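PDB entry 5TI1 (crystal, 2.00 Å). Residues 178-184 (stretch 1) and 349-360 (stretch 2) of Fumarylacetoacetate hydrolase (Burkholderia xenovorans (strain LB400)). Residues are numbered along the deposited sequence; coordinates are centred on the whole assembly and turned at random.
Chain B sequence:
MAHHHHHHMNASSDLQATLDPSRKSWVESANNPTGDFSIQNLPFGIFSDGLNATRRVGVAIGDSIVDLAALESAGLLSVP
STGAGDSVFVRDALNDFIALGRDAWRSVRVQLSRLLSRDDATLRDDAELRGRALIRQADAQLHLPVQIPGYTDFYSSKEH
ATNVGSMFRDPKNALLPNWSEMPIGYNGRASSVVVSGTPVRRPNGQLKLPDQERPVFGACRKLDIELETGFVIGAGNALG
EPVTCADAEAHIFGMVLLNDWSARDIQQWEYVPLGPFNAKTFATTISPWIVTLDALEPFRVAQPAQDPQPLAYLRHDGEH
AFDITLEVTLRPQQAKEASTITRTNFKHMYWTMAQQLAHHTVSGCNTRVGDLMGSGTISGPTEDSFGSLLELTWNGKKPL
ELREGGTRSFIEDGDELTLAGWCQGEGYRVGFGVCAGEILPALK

Stretch 1, residues 178-184: NWSEMPI
Stretch 2, residues 349-360: MYWTMAQQLAHH

Stretch 1 (178-184) has no regular helix or strand across its length, whereas stretch 2 enters as loop and becomes helical from Met-353 onward. Their closest CA approach sets the register, with Pro-183 CA 5.8 Å from Gln-356 CA. The contact buries 505 Å² summed over both sides.

Backbone bonds shape each partner. In stretch 1, Glu-181 N donates to Asn-178 O (3.1 Å) and Met-182 N makes a weak bond to Asn-178 O (3.2 Å); phi/psi then moves from -105/-15 at Glu-181 to -157/150 at Met-182 and -78/88 at Pro-183. In stretch 2, Trp-351 is extended (-111/131), and Thr-352 (-81/170, chi1 p) caps the helix: Gln-355 N donates to Thr-352 OG1 and Thr-352 N to Gln-355 OE1, both at 3.1 Å. Helical i-to-i+4 bonds follow, such as His-359 N to Gln-355 O (2.9 Å).

One direct hydrogen bond crosses the interface, from Trp-351 NE1 to Trp-179 O (3.2 Å, 149° at the hydrogen). The acceptor lies at the indole edge, near its plane, as an N-H donor requires. Met-182 O is also close to Trp-351 NE1, at 3.4 Å, but the angle is too poor for a bond. A water adds a second polar link, 2.7 Å from Ser-180 OG (chi1 m) and, more weakly, 3.0 Å from Tyr-350 OH.

Aromatic packing surrounds that bond. Trp-351 (chi1 m, chi2 102°) points toward stretch 1 and presents its edge to the face of Trp-179 (t, 95°); the five-membered ring of Trp-351 and six-membered ring of Trp-179 have centroids 5.3 Å apart and planes at 61°. Trp-179 leaves its backbone sideways, but its end reaches Tyr-350 (t, -91°), with CH2 3.6 Å from Tyr-350 CB. Those two rings meet obliquely, at 50°.

CH-pi contacts complete the interface. Pro-183, its ring C-gamma endo, covers one face of Trp-351: its CD is 3.7 Å from the six-membered-ring centroid, 8° off the normal, and its CB is 3.6 Å from Trp-351 CG. This compact, apolar ring suits a flat indole and also reaches the helix, where Pro-183 CG lies 3.5 Å from His-359 CB. Met-182 (p, t, p) points away overall, yet its CB sits over the face of His-359 (t, 74°), 4.1 Å from the centroid; Met-182 SD lies obliquely, 4.5 Å from that centroid. Burial has a polar cost: Ser-180 O and Pro-183 O have no hydrogen-bond partner in the model.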

# COMPACT_ATOMS: atom_id res chain seq x y z
N ASN B 178 13.44 20.81 -3.46
CA ASN B 178 13.12 19.60 -4.22
C ASN B 178 11.73 19.65 -4.85
O ASN B 178 11.47 18.87 -5.78
CB ASN B 178 13.28 18.35 -3.34
CG ASN B 178 12.34 18.36 -2.14
OD1 ASN B 178 11.78 19.39 -1.78
ND2 ASN B 178 12.19 17.20 -1.51
N TRP B 179 10.84 20.54 -4.38
CA TRP B 179 9.45 20.51 -4.84
C TRP B 179 9.34 20.84 -6.33
O TRP B 179 8.51 20.26 -7.05
CB TRP B 179 8.59 21.47 -4.01
CG TRP B 179 7.12 21.29 -4.30
CD1 TRP B 179 6.24 20.51 -3.61
CD2 TRP B 179 6.39 21.86 -5.39
NE1 TRP B 179 4.99 20.57 -4.20
CE2 TRP B 179 5.06 21.40 -5.30
CE3 TRP B 179 6.73 22.74 -6.44
CZ2 TRP B 179 4.07 21.78 -6.20
CZ3 TRP B 179 5.75 23.11 -7.34
CH2 TRP B 179 4.44 22.62 -7.22
N SER B 180 10.14 21.78 -6.81
CA SER B 180 10.09 22.17 -8.22
C SER B 180 10.99 21.31 -9.10
O SER B 180 11.06 21.54 -10.31
CB SER B 180 10.46 23.65 -8.36
OG SER B 180 9.52 24.48 -7.67
N GLU B 181 11.67 20.31 -8.52
CA GLU B 181 12.49 19.37 -9.27
C GLU B 181 11.84 18.01 -9.43
O GLU B 181 12.28 17.22 -10.27
CB GLU B 181 13.86 19.21 -8.60
CG GLU B 181 14.67 20.50 -8.52
CD GLU B 181 15.49 20.77 -9.78
OE1 GLU B 181 15.54 19.88 -10.66
OE2 GLU B 181 16.08 21.87 -9.89
N MET B 182 10.79 17.70 -8.65
CA MET B 182 10.17 16.39 -8.75
C MET B 182 8.75 16.48 -8.22
O MET B 182 8.46 17.30 -7.35
CB MET B 182 10.96 15.34 -7.95
CG MET B 182 10.93 15.58 -6.47
SD MET B 182 11.64 14.23 -5.51
CE MET B 182 13.35 14.35 -6.05
N PRO B 183 7.85 15.65 -8.73
CA PRO B 183 6.53 15.55 -8.10
C PRO B 183 6.62 14.68 -6.85
O PRO B 183 6.43 13.47 -6.93
CB PRO B 183 5.67 14.90 -9.19
CG PRO B 183 6.66 14.16 -10.07
CD PRO B 183 7.93 14.94 -10.02
N ILE B 184 6.92 15.30 -5.71
CA ILE B 184 7.09 14.51 -4.49
C ILE B 184 5.77 13.82 -4.14
O ILE B 184 4.67 14.27 -4.49
CB ILE B 184 7.58 15.37 -3.31
CG1 ILE B 184 6.50 16.34 -2.87
CG2 ILE B 184 8.87 16.11 -3.66
CD1 ILE B 184 6.83 17.03 -1.58
N MET B 349 -2.74 22.18 -11.58
CA MET B 349 -1.64 21.39 -11.01
C MET B 349 -0.33 21.61 -11.77
O MET B 349 -0.30 21.67 -13.00
CB MET B 349 -2.02 19.92 -11.00
CG MET B 349 -3.23 19.61 -10.12
SD MET B 349 -3.08 20.20 -8.41
CE MET B 349 -2.62 18.68 -7.57
N TYR B 350 0.75 21.75 -11.00
CA TYR B 350 2.08 22.00 -11.56
C TYR B 350 2.68 20.75 -12.20
O TYR B 350 3.41 20.84 -13.19
CB TYR B 350 2.99 22.53 -10.46
CG TYR B 350 4.31 23.12 -10.90
CD1 TYR B 350 5.45 22.34 -11.01
CD2 TYR B 350 4.42 24.48 -11.18
CE1 TYR B 350 6.67 22.89 -11.41
CE2 TYR B 350 5.62 25.04 -11.57
CZ TYR B 350 6.74 24.24 -11.69
OH TYR B 350 7.94 24.80 -12.08
N TRP B 351 2.41 19.57 -11.63
CA TRP B 351 2.91 18.31 -12.17
C TRP B 351 1.73 17.52 -12.73
O TRP B 351 0.71 17.36 -12.06
CB TRP B 351 3.64 17.48 -11.10
CG TRP B 351 4.89 18.11 -10.56
CD1 TRP B 351 5.04 18.75 -9.36
CD2 TRP B 351 6.19 18.15 -11.18
NE1 TRP B 351 6.33 19.18 -9.20
CE2 TRP B 351 7.06 18.83 -10.30
CE3 TRP B 351 6.70 17.67 -12.39
CZ2 TRP B 351 8.41 19.05 -10.60
CZ3 TRP B 351 8.05 17.89 -12.69
CH2 TRP B 351 8.88 18.57 -11.79
N THR B 352 1.87 17.02 -13.95
CA THR B 352 0.79 16.26 -14.56
C THR B 352 0.79 14.81 -14.07
O THR B 352 1.73 14.34 -13.44
CB THR B 352 0.91 16.27 -16.08
OG1 THR B 352 2.10 15.56 -16.44
CG2 THR B 352 0.99 17.71 -16.57
N MET B 353 -0.30 14.11 -14.41
CA MET B 353 -0.37 12.67 -14.16
C MET B 353 0.76 11.93 -14.85
O MET B 353 1.36 11.01 -14.26
CB MET B 353 -1.72 12.14 -14.64
CG MET B 353 -2.91 12.62 -13.83
SD MET B 353 -4.47 12.02 -14.51
CE MET B 353 -4.61 13.04 -15.98
N ALA B 354 1.07 12.29 -16.10
CA ALA B 354 2.16 11.64 -16.81
C ALA B 354 3.47 11.80 -16.04
O ALA B 354 4.22 10.83 -15.85
CB ALA B 354 2.29 12.23 -18.22
N GLN B 355 3.74 13.02 -15.56
CA GLN B 355 4.97 13.26 -14.84
C GLN B 355 4.98 12.51 -13.52
O GLN B 355 6.02 11.96 -13.12
CB GLN B 355 5.16 14.76 -14.63
CG GLN B 355 5.43 15.49 -15.94
CD GLN B 355 5.49 16.99 -15.76
OE1 GLN B 355 4.68 17.58 -15.04
NE2 GLN B 355 6.46 17.62 -16.41
N GLN B 356 3.84 12.46 -12.84
CA GLN B 356 3.75 11.76 -11.56
C GLN B 356 4.06 10.28 -11.73
O GLN B 356 4.83 9.70 -10.96
CB GLN B 356 2.37 11.97 -10.95
CG GLN B 356 2.12 13.39 -10.46
CD GLN B 356 0.66 13.66 -10.13
OE1 GLN B 356 -0.23 13.03 -10.69
NE2 GLN B 356 0.42 14.60 -9.22
N LEU B 357 3.45 9.65 -12.74
CA LEU B 357 3.70 8.23 -12.98
C LEU B 357 5.15 7.99 -13.41
O LEU B 357 5.79 7.03 -12.97
CB LEU B 357 2.74 7.70 -14.03
CG LEU B 357 2.77 6.20 -14.28
CD1 LEU B 357 2.43 5.43 -12.99
CD2 LEU B 357 1.81 5.85 -15.43
N ALA B 358 5.68 8.87 -14.26
CA ALA B 358 7.07 8.76 -14.68
C ALA B 358 8.00 8.81 -13.48
O ALA B 358 8.89 7.96 -13.34
CB ALA B 358 7.39 9.89 -15.67
N HIS B 359 7.78 9.77 -12.58
CA HIS B 359 8.60 9.82 -11.38
C HIS B 359 8.35 8.62 -10.48
O HIS B 359 9.30 8.05 -9.92
CB HIS B 359 8.34 11.12 -10.63
CG HIS B 359 9.18 11.28 -9.41
ND1 HIS B 359 10.52 11.57 -9.46
CD2 HIS B 359 8.87 11.13 -8.09
CE1 HIS B 359 11.01 11.63 -8.23
NE2 HIS B 359 10.03 11.36 -7.39
N HIS B 360 7.08 8.21 -10.33
CA HIS B 360 6.75 7.05 -9.49
C HIS B 360 7.59 5.83 -9.86
O HIS B 360 8.02 5.06 -8.99
CB HIS B 360 5.27 6.71 -9.61
CG HIS B 360 4.72 5.93 -8.45
ND1 HIS B 360 5.48 5.03 -7.73
CD2 HIS B 360 3.49 5.93 -7.87
CE1 HIS B 360 4.74 4.51 -6.76
NE2 HIS B 360 3.53 5.03 -6.83
O HOH W 1 8.26 26.13 -9.42